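Local coordinates for protein tyrosine--tRNA ligase, mitochondrial (Emericella nidulans, PDB 5IHX) that probably catalyses the ATP-dependent attachment of tyrosine to its cognate tRNA in mitochondria, and holds tyrosine bound in its class I catalytic domain, at residues 70-75 and 134-139; 76-81 and 304-309; 111-116 and 219-224. One frame throughout, in Å; residues are numbered along the deposited sequence.

In the fold
All three contacts lie in the class I catalytic, Rossmann-type part of this C-terminally truncated synthetase. Contacts 1 and 3, with centres about 15 Å apart, share the bound tyrosine: Gly71 of 70-75 lies against one face of its ring and Gln221 of 219-224 against the other, while Asp113 and Gln221 bind its amino group and Asp224 its hydroxyl. Contact 2 continues outward from contact 1 along the same chain, its centre about 12 Å away. The two touch, with Gln139 OE1 2.8 Å from Met79 N, a probable hydrogen bond, and Met136 CE packed on the backbone of 76-81. Contact 2 is about 24 Å from contact 3, centre to centre, and does not touch the tyrosine.

Contact 1: 70-75 and 134-139. With TYR (tyrosine), chain C.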
ATOM      1  N   ALA A  70       2.487   0.858  23.371  1.00 27.22           N
ATOM      2  CA  ALA A  70       2.242   2.222  22.932  1.00 28.42           C
ATOM      3  C   ALA A  70       3.230   2.548  21.827  1.00 29.86           C
ATOM      4  O   ALA A  70       4.385   2.125  21.882  1.00 25.08           O
ATOM      5  CB  ALA A  70       2.386   3.190  24.083  1.00 27.14           C
ATOM      6  N   GLY A  71       2.770   3.287  20.823  1.00 29.97           N
ATOM      7  CA  GLY A  71       3.604   3.642  19.690  1.00 26.87           C
ATOM      8  C   GLY A  71       3.999   5.106  19.690  1.00 30.78           C
ATOM      9  O   GLY A  71       3.287   5.949  20.231  1.00 32.14           O
ATOM     10  N   VAL A  72       5.143   5.403  19.083  1.00 28.20           N
ATOM     11  CA  VAL A  72       5.585   6.780  18.925  1.00 29.46           C
ATOM     12  C   VAL A  72       6.330   6.928  17.602  1.00 29.90           C
ATOM     13  O   VAL A  72       7.184   6.107  17.269  1.00 31.70           O
ATOM     14  CB  VAL A  72       6.487   7.236  20.103  1.00 37.40           C
ATOM     15  CG1 VAL A  72       7.673   6.291  20.287  1.00 35.49           C
ATOM     16  CG2 VAL A  72       6.972   8.665  19.889  1.00 37.69           C
ATOM     17  N   ASP A  73       5.980   7.963  16.843  1.00 33.24           N
ATOM     18  CA  ASP A  73       6.641   8.246  15.573  1.00 46.70           C
ATOM     19  C   ASP A  73       7.751   9.280  15.782  1.00 44.07           C
ATOM     20  O   ASP A  73       7.492  10.372  16.290  1.00 42.91           O
ATOM     21  CB  ASP A  73       5.639   8.748  14.529  1.00 48.79           C
ATOM     22  CG  ASP A  73       4.818   7.625  13.911  1.00 54.33           C
ATOM     23  OD1 ASP A  73       3.922   7.924  13.094  1.00 51.49           O
ATOM     24  OD2 ASP A  73       5.090   6.441  14.207  1.00 50.79           O
ATOM     25  N   PRO A  74       8.994   8.938  15.396  1.00 32.57           N
ATOM     26  CA  PRO A  74      10.123   9.857  15.573  1.00 40.41           C
ATOM     27  C   PRO A  74      10.130  11.030  14.588  1.00 47.07           C
ATOM     28  O   PRO A  74      10.778  10.958  13.545  1.00 61.87           O
ATOM     29  CB  PRO A  74      11.340   8.953  15.355  1.00 37.50           C
ATOM     30  CG  PRO A  74      10.861   7.906  14.421  1.00 40.57           C
ATOM     31  CD  PRO A  74       9.425   7.659  14.799  1.00 28.83           C
ATOM     32  N   THR A  75       9.407  12.093  14.930  1.00 44.55           N
ATOM     33  CA  THR A  75       9.384  13.312  14.125  1.00 55.43           C
ATOM     34  C   THR A  75      10.378  14.336  14.673  1.00 49.48           C
ATOM     35  O   THR A  75      10.555  15.413  14.101  1.00 52.21           O
ATOM     36  CB  THR A  75       7.982  13.948  14.098  1.00 58.93           C
ATOM     37  OG1 THR A  75       7.580  14.288  15.431  1.00 59.97           O
ATOM     38  CG2 THR A  75       6.971  12.990  13.492  1.00 56.19           C
ATOM     39  N   ALA A 134      17.384   7.276  15.369  1.00 31.82           N
ATOM     40  CA  ALA A 134      18.453   6.718  16.188  1.00 31.34           C
ATOM     41  C   ALA A 134      18.479   7.363  17.575  1.00 32.73           C
ATOM     42  O   ALA A 134      18.689   6.685  18.583  1.00 32.77           O
ATOM     43  CB  ALA A 134      19.795   6.894  15.493  1.00 26.33           C
ATOM     44  N   SER A 135      18.267   8.673  17.621  1.00 30.99           N
ATOM     45  CA  SER A 135      18.254   9.401  18.886  1.00 33.48           C
ATOM     46  C   SER A 135      17.074   8.983  19.756  1.00 35.94           C
ATOM     47  O   SER A 135      17.212   8.822  20.967  1.00 35.74           O
ATOM     48  CB  SER A 135      18.204  10.910  18.636  1.00 31.79           C
ATOM     49  OG  SER A 135      19.352  11.346  17.931  1.00 51.74           O
ATOM     50  N   MET A 136      15.913   8.810  19.132  1.00 30.88           N
ATOM     51  CA  MET A 136      14.711   8.427  19.862  1.00 35.08           C
ATOM     52  C   MET A 136      14.835   6.996  20.382  1.00 26.54           C
ATOM     53  O   MET A 136      14.362   6.679  21.472  1.00 27.97           O
ATOM     54  CB  MET A 136      13.472   8.548  18.974  1.00 36.58           C
ATOM     55  CG  MET A 136      12.159   8.367  19.729  1.00 58.34           C
ATOM     56  SD  MET A 136      10.827   9.442  19.151  1.00 58.48           S
ATOM     57  CE  MET A 136      11.453  11.062  19.580  1.00 56.70           C
ATOM     58  N   HIS A 137      15.472   6.137  19.592  1.00 29.86           N
ATOM     59  CA  HIS A 137      15.694   4.750  19.985  1.00 32.80           C
ATOM     60  C   HIS A 137      16.543   4.677  21.255  1.00 32.34           C
ATOM     61  O   HIS A 137      16.236   3.920  22.178  1.00 29.91           O
ATOM     62  CB  HIS A 137      16.368   3.977  18.849  1.00 41.60           C
ATOM     63  CG  HIS A 137      16.590   2.527  19.150  1.00 38.80           C
ATOM     64  ND1 HIS A 137      15.711   1.543  18.750  1.00 41.71           N
ATOM     65  CD2 HIS A 137      17.588   1.894  19.810  1.00 43.15           C
ATOM     66  CE1 HIS A 137      16.159   0.366  19.149  1.00 40.10           C
ATOM     67  NE2 HIS A 137      17.296   0.551  19.797  1.00 45.23           N
ATOM     68  N   MET A 138      17.609   5.470  21.297  1.00 31.92           N
ATOM     69  CA  MET A 138      18.478   5.524  22.469  1.00 27.00           C
ATOM     70  C   MET A 138      17.722   6.039  23.688  1.00 25.14           C
ATOM     71  O   MET A 138      17.864   5.512  24.792  1.00 27.37           O
ATOM     72  CB  MET A 138      19.685   6.425  22.206  1.00 30.04           C
ATOM     73  CG  MET A 138      20.712   5.845  21.246  1.00 39.10           C
ATOM     74  SD  MET A 138      21.951   7.062  20.750  1.00 78.88           S
ATOM     75  CE  MET A 138      22.602   7.575  22.342  1.00 66.71           C
ATOM     76  N   GLN A 139      16.911   7.071  23.478  1.00 26.82           N
ATOM     77  CA  GLN A 139      16.164   7.684  24.570  1.00 30.60           C
ATOM     78  C   GLN A 139      15.139   6.722  25.157  1.00 32.71           C
ATOM     79  O   GLN A 139      14.910   6.712  26.366  1.00 31.10           O
ATOM     80  CB  GLN A 139      15.474   8.961  24.093  1.00 28.99           C
ATOM     81  CG  GLN A 139      14.667   9.657  25.179  1.00 34.16           C
ATOM     82  CD  GLN A 139      14.146  11.008  24.747  1.00 36.60           C
ATOM     83  OE1 GLN A 139      13.101  11.108  24.101  1.00 35.02           O
ATOM     84  NE2 GLN A 139      14.871  12.062  25.114  1.00 32.49           N
TER
HETATM   85  N   TYR C 501       0.220   6.912  15.239  1.00 56.37           N
HETATM   86  CA  TYR C 501       0.760   7.217  16.595  1.00 53.00           C
HETATM   87  C   TYR C 501       1.044   8.707  16.745  1.00 64.03           C
HETATM   88  O   TYR C 501       1.010   9.255  17.848  1.00 65.23           O
HETATM   89  CB  TYR C 501       2.033   6.411  16.858  1.00 42.72           C
HETATM   90  CG  TYR C 501       1.886   4.941  16.556  1.00 46.65           C
HETATM   91  CD1 TYR C 501       1.036   4.140  17.309  1.00 37.83           C
HETATM   92  CD2 TYR C 501       2.593   4.350  15.516  1.00 41.38           C
HETATM   93  CE1 TYR C 501       0.897   2.796  17.038  1.00 42.87           C
HETATM   94  CE2 TYR C 501       2.460   3.008  15.236  1.00 40.14           C
HETATM   95  CZ  TYR C 501       1.612   2.234  16.002  1.00 45.09           C
HETATM   96  OH  TYR C 501       1.474   0.895  15.728  1.00 52.22           O
HETATM   97  OXT TYR C 501       1.320   9.395  15.763  1.00 60.43           O
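Asp73, whose carbonyl O lies 4.5 Å from Met136 SD, has its carboxylate gripped at both oxygens from outside the pair: OD1 is hydrogen-bonded to Tyr217 OH and OD2 to Thr108 OG1. That carboxylate faces the bound tyrosine, with OD2 3.5 Å from the ligand's CD2, while the contact with helix 126-153 is made on the other side of the chain. There Met136 reaches in. Its CG stands anti to the backbone N (chi1 -171°), and a bend at chi2 (143°) brings SD against the loop; chi3 then turns CE toward the backbone of 76-81. SD sits 3.7 Å from Pro74 CA and 3.9 Å from Pro74 CB, and 4.0 Å from Val72 CG2. Pro74 is the centre of an inverse gamma turn, closed by a weak bond from Thr75 N to Asp73 O, which swings the chain off strand 68-72. Back in the strand, two residues before Asp73, Gly71 CA rests over the ligand ring, 3.5 Å from its CD1. The chemistry is two-sided: a sulfur packed on apolar groups, without a hydrogen bond between the segments, backs a strand end whose other side presents the Asp73 carboxylate and Gly71, which has no side chain, to the tyrosine.

Contact 2: 76-81 and 304-309; sequences APSMHV and KDMTST
The class I signature of the HIGH type begins at His80 and ends at His83, and the loop leading into it, after strand 68-72, is where Pro77 and Ser78 receive Met306. The partner loop, 304-309, comes shortly after the disordered residues 288-297, whose sequence contains KFGKS, the probable counterpart of the KMSKS motif. Contact falls on a single sulfur: Met306 SD lies 3.5 Å from Ser78 CB and 4.0 Å from Pro77 CG. The methionine runs straight out from its backbone (chi2 176°), carrying SD to the serine methylene and to the CG corner of the proline ring, and the side chains of Pro77 and Met306 cross at about a right angle. The serine hydroxyl is occupied elsewhere, for the anti position of OG relative to the backbone N (chi1 169°) lets OG donate to Met79 O over a short 2.6 Å, with the donor tilted 17° from the carbonyl plane. The same hydroxyl has a weak bond with Gln139 NE2 of helix 126-153. Met306 also leans on Trp301. Farther along, Ser308 starts helix 309-317 as its N-cap, with OG bonded to Glu311 N. Met306 is exposed and touches a crystal neighbour, which may influence its pose. Across this pair of segments the chemistry amounts to van der Waals contact around one thioether; directional bonds lie beside it, in the Met79-Leu302 and Val81-Ile300 backbone pairs, which probably do more to set how the loops align.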
ATOM      1  N   ALA A  76      11.015  13.991  15.786  1.00 47.76           N
ATOM      2  CA  ALA A  76      12.025  14.836  16.411  1.00 40.52           C
ATOM      3  C   ALA A  76      13.105  13.943  17.015  1.00 35.97           C
ATOM      4  O   ALA A  76      12.879  12.749  17.211  1.00 37.43           O
ATOM      5  CB  ALA A  76      11.393  15.727  17.475  1.00 40.28           C
ATOM      6  N   PRO A  77      14.288  14.509  17.302  1.00 39.20           N
ATOM      7  CA  PRO A  77      15.342  13.682  17.905  1.00 40.55           C
ATOM      8  C   PRO A  77      15.021  13.282  19.344  1.00 41.65           C
ATOM      9  O   PRO A  77      15.700  12.433  19.922  1.00 37.07           O
ATOM     10  CB  PRO A  77      16.572  14.590  17.850  1.00 33.90           C
ATOM     11  CG  PRO A  77      16.030  15.967  17.813  1.00 35.92           C
ATOM     12  CD  PRO A  77      14.742  15.889  17.057  1.00 36.88           C
ATOM     13  N   SER A  78      13.983  13.894  19.906  1.00 38.00           N
ATOM     14  CA  SER A  78      13.613  13.672  21.296  1.00 36.11           C
ATOM     15  C   SER A  78      12.103  13.678  21.479  1.00 31.72           C
ATOM     16  O   SER A  78      11.375  14.337  20.736  1.00 36.29           O
ATOM     17  CB  SER A  78      14.241  14.741  22.192  1.00 32.77           C
ATOM     18  OG  SER A  78      13.695  14.689  23.498  1.00 30.62           O
ATOM     19  N   MET A  79      11.644  12.932  22.475  1.00 24.30           N
ATOM     20  CA  MET A  79      10.281  13.059  22.959  1.00 35.21           C
ATOM     21  C   MET A  79      10.193  14.250  23.900  1.00 37.69           C
ATOM     22  O   MET A  79      11.216  14.761  24.366  1.00 29.11           O
ATOM     23  CB  MET A  79       9.849  11.783  23.678  1.00 33.30           C
ATOM     24  CG  MET A  79       9.721  10.575  22.765  1.00 47.74           C
ATOM     25  SD  MET A  79       9.034   9.147  23.611  1.00 56.81           S
ATOM     26  CE  MET A  79      10.346   8.806  24.784  1.00 60.10           C
ATOM     27  N   HIS A  80       8.967  14.684  24.177  1.00 29.92           N
ATOM     28  CA  HIS A  80       8.723  15.745  25.144  1.00 33.58           C
ATOM     29  C   HIS A  80       7.634  15.292  26.106  1.00 28.96           C
ATOM     30  O   HIS A  80       7.093  14.197  25.966  1.00 32.13           O
ATOM     31  CB  HIS A  80       8.329  17.051  24.444  1.00 29.06           C
ATOM     32  CG  HIS A  80       7.213  16.897  23.463  1.00 34.80           C
ATOM     33  ND1 HIS A  80       5.897  17.154  23.785  1.00 40.56           N
ATOM     34  CD2 HIS A  80       7.216  16.526  22.161  1.00 46.94           C
ATOM     35  CE1 HIS A  80       5.137  16.938  22.725  1.00 40.48           C
ATOM     36  NE2 HIS A  80       5.914  16.555  21.728  1.00 35.06           N
ATOM     37  N   VAL A  81       7.320  16.137  27.079  1.00 24.77           N
ATOM     38  CA  VAL A  81       6.398  15.772  28.149  1.00 27.95           C
ATOM     39  C   VAL A  81       5.033  15.360  27.595  1.00 31.64           C
ATOM     40  O   VAL A  81       4.328  14.561  28.207  1.00 26.86           O
ATOM     41  CB  VAL A  81       6.248  16.933  29.155  1.00 23.66           C
ATOM     42  CG1 VAL A  81       5.134  16.656  30.162  1.00 30.09           C
ATOM     43  CG2 VAL A  81       7.562  17.167  29.879  1.00 30.46           C
ATOM     44  N   LYS A 304      18.198  16.103  27.930  1.00 25.75           N
ATOM     45  CA  LYS A 304      18.920  17.089  28.733  1.00 32.08           C
ATOM     46  C   LYS A 304      19.612  18.160  27.883  1.00 33.27           C
ATOM     47  O   LYS A 304      19.753  19.307  28.309  1.00 35.17           O
ATOM     48  CB  LYS A 304      19.955  16.370  29.606  1.00 42.70           C
ATOM     49  CG  LYS A 304      20.866  17.266  30.431  1.00 48.20           C
ATOM     50  CD  LYS A 304      22.001  16.448  31.025  1.00 63.56           C
ATOM     51  CE  LYS A 304      22.250  16.784  32.483  1.00 71.35           C
ATOM     52  NZ  LYS A 304      22.755  18.168  32.690  1.00 64.91           N
ATOM     53  N   ASP A 305      20.036  17.786  26.681  1.00 34.77           N
ATOM     54  CA  ASP A 305      20.759  18.707  25.809  1.00 38.95           C
ATOM     55  C   ASP A 305      19.829  19.680  25.081  1.00 35.60           C
ATOM     56  O   ASP A 305      20.286  20.687  24.541  1.00 49.68           O
ATOM     57  CB  ASP A 305      21.592  17.923  24.789  1.00 34.80           C
ATOM     58  CG  ASP A 305      22.766  17.195  25.428  1.00 42.30           C
ATOM     59  OD1 ASP A 305      23.359  17.738  26.380  1.00 40.42           O
ATOM     60  OD2 ASP A 305      23.098  16.080  24.975  1.00 58.23           O
ATOM     61  N   MET A 306      18.534  19.372  25.058  1.00 37.36           N
ATOM     62  CA  MET A 306      17.546  20.247  24.425  1.00 34.62           C
ATOM     63  C   MET A 306      16.782  21.050  25.474  1.00 35.12           C
ATOM     64  O   MET A 306      16.555  22.251  25.312  1.00 38.87           O
ATOM     65  CB  MET A 306      16.580  19.424  23.576  1.00 31.14           C
ATOM     66  CG  MET A 306      17.269  18.690  22.429  1.00 29.88           C
ATOM     67  SD  MET A 306      16.156  17.632  21.487  1.00 42.00           S
ATOM     68  CE  MET A 306      15.085  18.853  20.732  1.00 32.90           C
ATOM     69  N   THR A 307      16.395  20.374  26.551  1.00 31.85           N
ATOM     70  CA  THR A 307      15.769  21.023  27.697  1.00 27.82           C
ATOM     71  C   THR A 307      16.530  20.619  28.954  1.00 26.55           C
ATOM     72  O   THR A 307      16.500  19.458  29.360  1.00 28.73           O
ATOM     73  CB  THR A 307      14.275  20.644  27.835  1.00 32.06           C
ATOM     74  OG1 THR A 307      13.541  21.140  26.710  1.00 36.29           O
ATOM     75  CG2 THR A 307      13.675  21.218  29.118  1.00 27.14           C
ATOM     76  N   SER A 308      17.216  21.581  29.562  1.00 32.18           N
ATOM     77  CA  SER A 308      18.030  21.306  30.740  1.00 30.94           C
ATOM     78  C   SER A 308      17.179  20.745  31.870  1.00 30.20           C
ATOM     79  O   SER A 308      15.971  20.966  31.923  1.00 29.79           O
ATOM     80  CB  SER A 308      18.746  22.569  31.215  1.00 33.82           C
ATOM     81  OG  SER A 308      17.834  23.455  31.835  1.00 33.66           O
ATOM     82  N   THR A 309      17.828  20.014  32.767  1.00 27.84           N
ATOM     83  CA  THR A 309      17.155  19.432  33.918  1.00 24.11           C
ATOM     84  C   THR A 309      16.534  20.522  34.789  1.00 27.74           C
ATOM     85  O   THR A 309      15.467  20.334  35.372  1.00 25.63           O
ATOM     86  CB  THR A 309      18.133  18.601  34.763  1.00 29.88           C
ATOM     87  OG1 THR A 309      19.214  19.434  35.205  1.00 39.00           O
ATOM     88  CG2 THR A 309      18.693  17.448  33.944  1.00 23.96           C
TER

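Contact 3: 111-116 and 219-224; sequences VGDPTG and LMQAWD. With TYR (tyrosine), chain C.
With CG anti to the backbone N in both Asp113 (chi1 -165°) and Gln221 (chi1 -175°), the two side chains converge on the amino group of the bound tyrosine. Asp113 OD1 and Gln221 OE1, both acceptors, stop 4.1 Å apart without bonding to each other. The ligand's N lies between them. It donates to Asp113 OD1 at 2.8 Å. Its bond to Gln221 OE1 is 2.9 Å long. Two acceptors thus fix one donor, and Gln242 NE2 bonds to Asp113 OD1 as well. Gln221 does a second job: its amide lies nearly parallel to the ligand ring and over its face, CD 3.4 Å from the ring's CE1. Bonding of NE2 to Gln236 OE1 settles which end of that amide points to the amino group. One helical turn on, Asp224 OD1 accepts from the ligand OH at 2.9 Å, while Asn169 ND2 bonds to the same oxygen and the indoles of Trp172 and Trp173 hold OD2. Behind Asp113, an Asx turn pins the carboxylate: Thr115 N meets OD2 at 3.1 Å, a straight bond (168°) arriving from above the carboxylate plane. Away from the pocket, Val111 CG2 packs on Met220 SD at 3.8 Å, and Leu182 of the second subunit covers both residues. The loop after helix 108-111 lies beside helix 212-229, bridged by the tyrosine amino group at Asp113 and Gln221 and touching directly at Val111 and Met220, with helix 243-259 packed against Leu219, Gln221 and Ala222.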
ATOM      1  N   VAL A 111       5.356   8.008   6.434  1.00 50.14           N
ATOM      2  CA  VAL A 111       4.030   8.369   5.938  1.00 48.15           C
ATOM      3  C   VAL A 111       3.481   9.577   6.693  1.00 58.32           C
ATOM      4  O   VAL A 111       3.117  10.585   6.086  1.00 60.42           O
ATOM      5  CB  VAL A 111       3.046   7.186   6.070  1.00 51.75           C
ATOM      6  CG1 VAL A 111       1.631   7.601   5.671  1.00 57.81           C
ATOM      7  CG2 VAL A 111       3.513   6.015   5.222  1.00 53.91           C
ATOM      8  N   GLY A 112       3.419   9.465   8.017  1.00 58.28           N
ATOM      9  CA  GLY A 112       2.930  10.541   8.862  1.00 50.92           C
ATOM     10  C   GLY A 112       1.465  10.381   9.218  1.00 55.19           C
ATOM     11  O   GLY A 112       0.607  10.321   8.338  1.00 62.49           O
ATOM     12  N   ASP A 113       1.181  10.310  10.515  1.00 52.82           N
ATOM     13  CA  ASP A 113      -0.188  10.148  10.997  1.00 56.19           C
ATOM     14  C   ASP A 113      -1.023  11.393  10.681  1.00 51.39           C
ATOM     15  O   ASP A 113      -0.722  12.477  11.180  1.00 52.77           O
ATOM     16  CB  ASP A 113      -0.194   9.882  12.504  1.00 58.14           C
ATOM     17  CG  ASP A 113      -1.529   9.361  12.997  1.00 56.83           C
ATOM     18  OD1 ASP A 113      -1.569   8.771  14.098  1.00 54.52           O
ATOM     19  OD2 ASP A 113      -2.537   9.534  12.281  1.00 60.18           O
ATOM     20  N   PRO A 114      -2.075  11.245   9.852  1.00 62.63           N
ATOM     21  CA  PRO A 114      -2.871  12.417   9.463  1.00 66.57           C
ATOM     22  C   PRO A 114      -3.796  12.959  10.554  1.00 66.82           C
ATOM     23  O   PRO A 114      -4.372  14.032  10.368  1.00 65.04           O
ATOM     24  CB  PRO A 114      -3.700  11.895   8.283  1.00 56.34           C
ATOM     25  CG  PRO A 114      -3.822  10.437   8.528  1.00 44.41           C
ATOM     26  CD  PRO A 114      -2.522  10.025   9.152  1.00 51.86           C
ATOM     27  N   THR A 115      -3.936  12.239  11.664  1.00 58.18           N
ATOM     28  CA  THR A 115      -4.889  12.620  12.705  1.00 63.13           C
ATOM     29  C   THR A 115      -4.527  13.950  13.362  1.00 61.57           C
ATOM     30  O   THR A 115      -3.353  14.239  13.602  1.00 59.24           O
ATOM     31  CB  THR A 115      -4.987  11.543  13.802  1.00 70.18           C
ATOM     32  OG1 THR A 115      -3.722  11.408  14.462  1.00 80.06           O
ATOM     33  CG2 THR A 115      -5.396  10.205  13.204  1.00 70.03           C
ATOM     34  N   GLY A 116      -5.550  14.750  13.649  1.00 70.87           N
ATOM     35  CA  GLY A 116      -5.362  16.043  14.285  1.00 84.20           C
ATOM     36  C   GLY A 116      -4.587  17.007  13.411  1.00 91.50           C
ATOM     37  O   GLY A 116      -3.865  17.870  13.911  1.00 96.67           O
ATOM     38  N   LEU A 219      -4.277   1.561   8.375  1.00 34.40           N
ATOM     39  CA  LEU A 219      -4.059   0.146   8.094  1.00 35.02           C
ATOM     40  C   LEU A 219      -2.658  -0.280   8.528  1.00 30.08           C
ATOM     41  O   LEU A 219      -2.451  -1.419   8.950  1.00 39.10           O
ATOM     42  CB  LEU A 219      -4.269  -0.157   6.606  1.00 32.11           C
ATOM     43  CG  LEU A 219      -5.722  -0.284   6.135  1.00 35.72           C
ATOM     44  CD1 LEU A 219      -6.403   1.073   6.050  1.00 44.06           C
ATOM     45  CD2 LEU A 219      -5.795  -1.011   4.795  1.00 38.52           C
ATOM     46  N   MET A 220      -1.697   0.631   8.426  1.00 30.79           N
ATOM     47  CA  MET A 220      -0.339   0.338   8.876  1.00 33.52           C
ATOM     48  C   MET A 220      -0.283   0.201  10.395  1.00 26.51           C
ATOM     49  O   MET A 220       0.350  -0.716  10.921  1.00 32.68           O
ATOM     50  CB  MET A 220       0.632   1.425   8.415  1.00 29.23           C
ATOM     51  CG  MET A 220       0.826   1.487   6.911  1.00 38.55           C
ATOM     52  SD  MET A 220       2.025   2.742   6.419  1.00 42.55           S
ATOM     53  CE  MET A 220       3.561   1.996   6.966  1.00 46.21           C
ATOM     54  N   GLN A 221      -0.948   1.111  11.099  1.00 30.46           N
ATOM     55  CA  GLN A 221      -1.021   1.034  12.555  1.00 35.39           C
ATOM     56  C   GLN A 221      -1.726  -0.251  12.979  1.00 33.65           C
ATOM     57  O   GLN A 221      -1.337  -0.893  13.956  1.00 30.53           O
ATOM     58  CB  GLN A 221      -1.736   2.254  13.135  1.00 42.86           C
ATOM     59  CG  GLN A 221      -1.728   2.283  14.664  1.00 54.14           C
ATOM     60  CD  GLN A 221      -1.809   3.687  15.245  1.00 56.53           C
ATOM     61  OE1 GLN A 221      -1.511   4.676  14.574  1.00 45.84           O
ATOM     62  NE2 GLN A 221      -2.211   3.777  16.508  1.00 52.66           N
ATOM     63  N   ALA A 222      -2.770  -0.616  12.243  1.00 28.15           N
ATOM     64  CA  ALA A 222      -3.508  -1.839  12.527  1.00 24.31           C
ATOM     65  C   ALA A 222      -2.609  -3.050  12.333  1.00 26.14           C
ATOM     66  O   ALA A 222      -2.624  -3.984  13.135  1.00 34.35           O
ATOM     67  CB  ALA A 222      -4.729  -1.943  11.634  1.00 34.32           C
ATOM     68  N   TRP A 223      -1.825  -3.031  11.261  1.00 28.00           N
ATOM     69  CA  TRP A 223      -0.916  -4.128  10.966  1.00 27.24           C
ATOM     70  C   TRP A 223       0.166  -4.227  12.045  1.00 29.96           C
ATOM     71  O   TRP A 223       0.534  -5.327  12.457  1.00 30.25           O
ATOM     72  CB  TRP A 223      -0.293  -3.954   9.578  1.00 29.60           C
ATOM     73  CG  TRP A 223       0.388  -5.190   9.070  1.00 30.91           C
ATOM     74  CD1 TRP A 223       1.723  -5.470   9.111  1.00 35.90           C
ATOM     75  CD2 TRP A 223      -0.240  -6.319   8.454  1.00 34.29           C
ATOM     76  NE1 TRP A 223       1.965  -6.702   8.551  1.00 32.29           N
ATOM     77  CE2 TRP A 223       0.775  -7.246   8.143  1.00 35.11           C
ATOM     78  CE3 TRP A 223      -1.564  -6.638   8.132  1.00 36.49           C
ATOM     79  CZ2 TRP A 223       0.509  -8.467   7.524  1.00 33.43           C
ATOM     80  CZ3 TRP A 223      -1.827  -7.850   7.522  1.00 36.73           C
ATOM     81  CH2 TRP A 223      -0.795  -8.750   7.224  1.00 33.91           C
ATOM     82  N   ASP A 224       0.678  -3.078  12.490  1.00 32.23           N
ATOM     83  CA  ASP A 224       1.625  -3.041  13.608  1.00 31.72           C
ATOM     84  C   ASP A 224       1.078  -3.822  14.793  1.00 29.84           C
ATOM     85  O   ASP A 224       1.757  -4.682  15.353  1.00 27.85           O
ATOM     86  CB  ASP A 224       1.914  -1.605  14.050  1.00 31.55           C
ATOM     87  CG  ASP A 224       2.846  -0.871  13.110  1.00 38.14           C
ATOM     88  OD1 ASP A 224       2.970   0.362  13.263  1.00 35.15           O
ATOM     89  OD2 ASP A 224       3.448  -1.514  12.225  1.00 31.02           O
TER
HETATM   90  N   TYR C 501       0.220   6.912  15.239  1.00 56.37           N
HETATM   91  CA  TYR C 501       0.760   7.217  16.595  1.00 53.00           C
HETATM   92  C   TYR C 501       1.044   8.707  16.745  1.00 64.03           C
HETATM   93  O   TYR C 501       1.010   9.255  17.848  1.00 65.23           O
HETATM   94  CB  TYR C 501       2.033   6.411  16.858  1.00 42.72           C
HETATM   95  CG  TYR C 501       1.886   4.941  16.556  1.00 46.65           C
HETATM   96  CD1 TYR C 501       1.036   4.140  17.309  1.00 37.83           C
HETATM   97  CD2 TYR C 501       2.593   4.350  15.516  1.00 41.38           C
HETATM   98  CE1 TYR C 501       0.897   2.796  17.038  1.00 42.87           C
HETATM   99  CE2 TYR C 501       2.460   3.008  15.236  1.00 40.14           C
HETATM  100  CZ  TYR C 501       1.612   2.234  16.002  1.00 45.09           C
HETATM  101  OH  TYR C 501       1.474   0.895  15.728  1.00 52.22           O
HETATM  102  OXT TYR C 501       1.320   9.395  15.763  1.00 60.43           O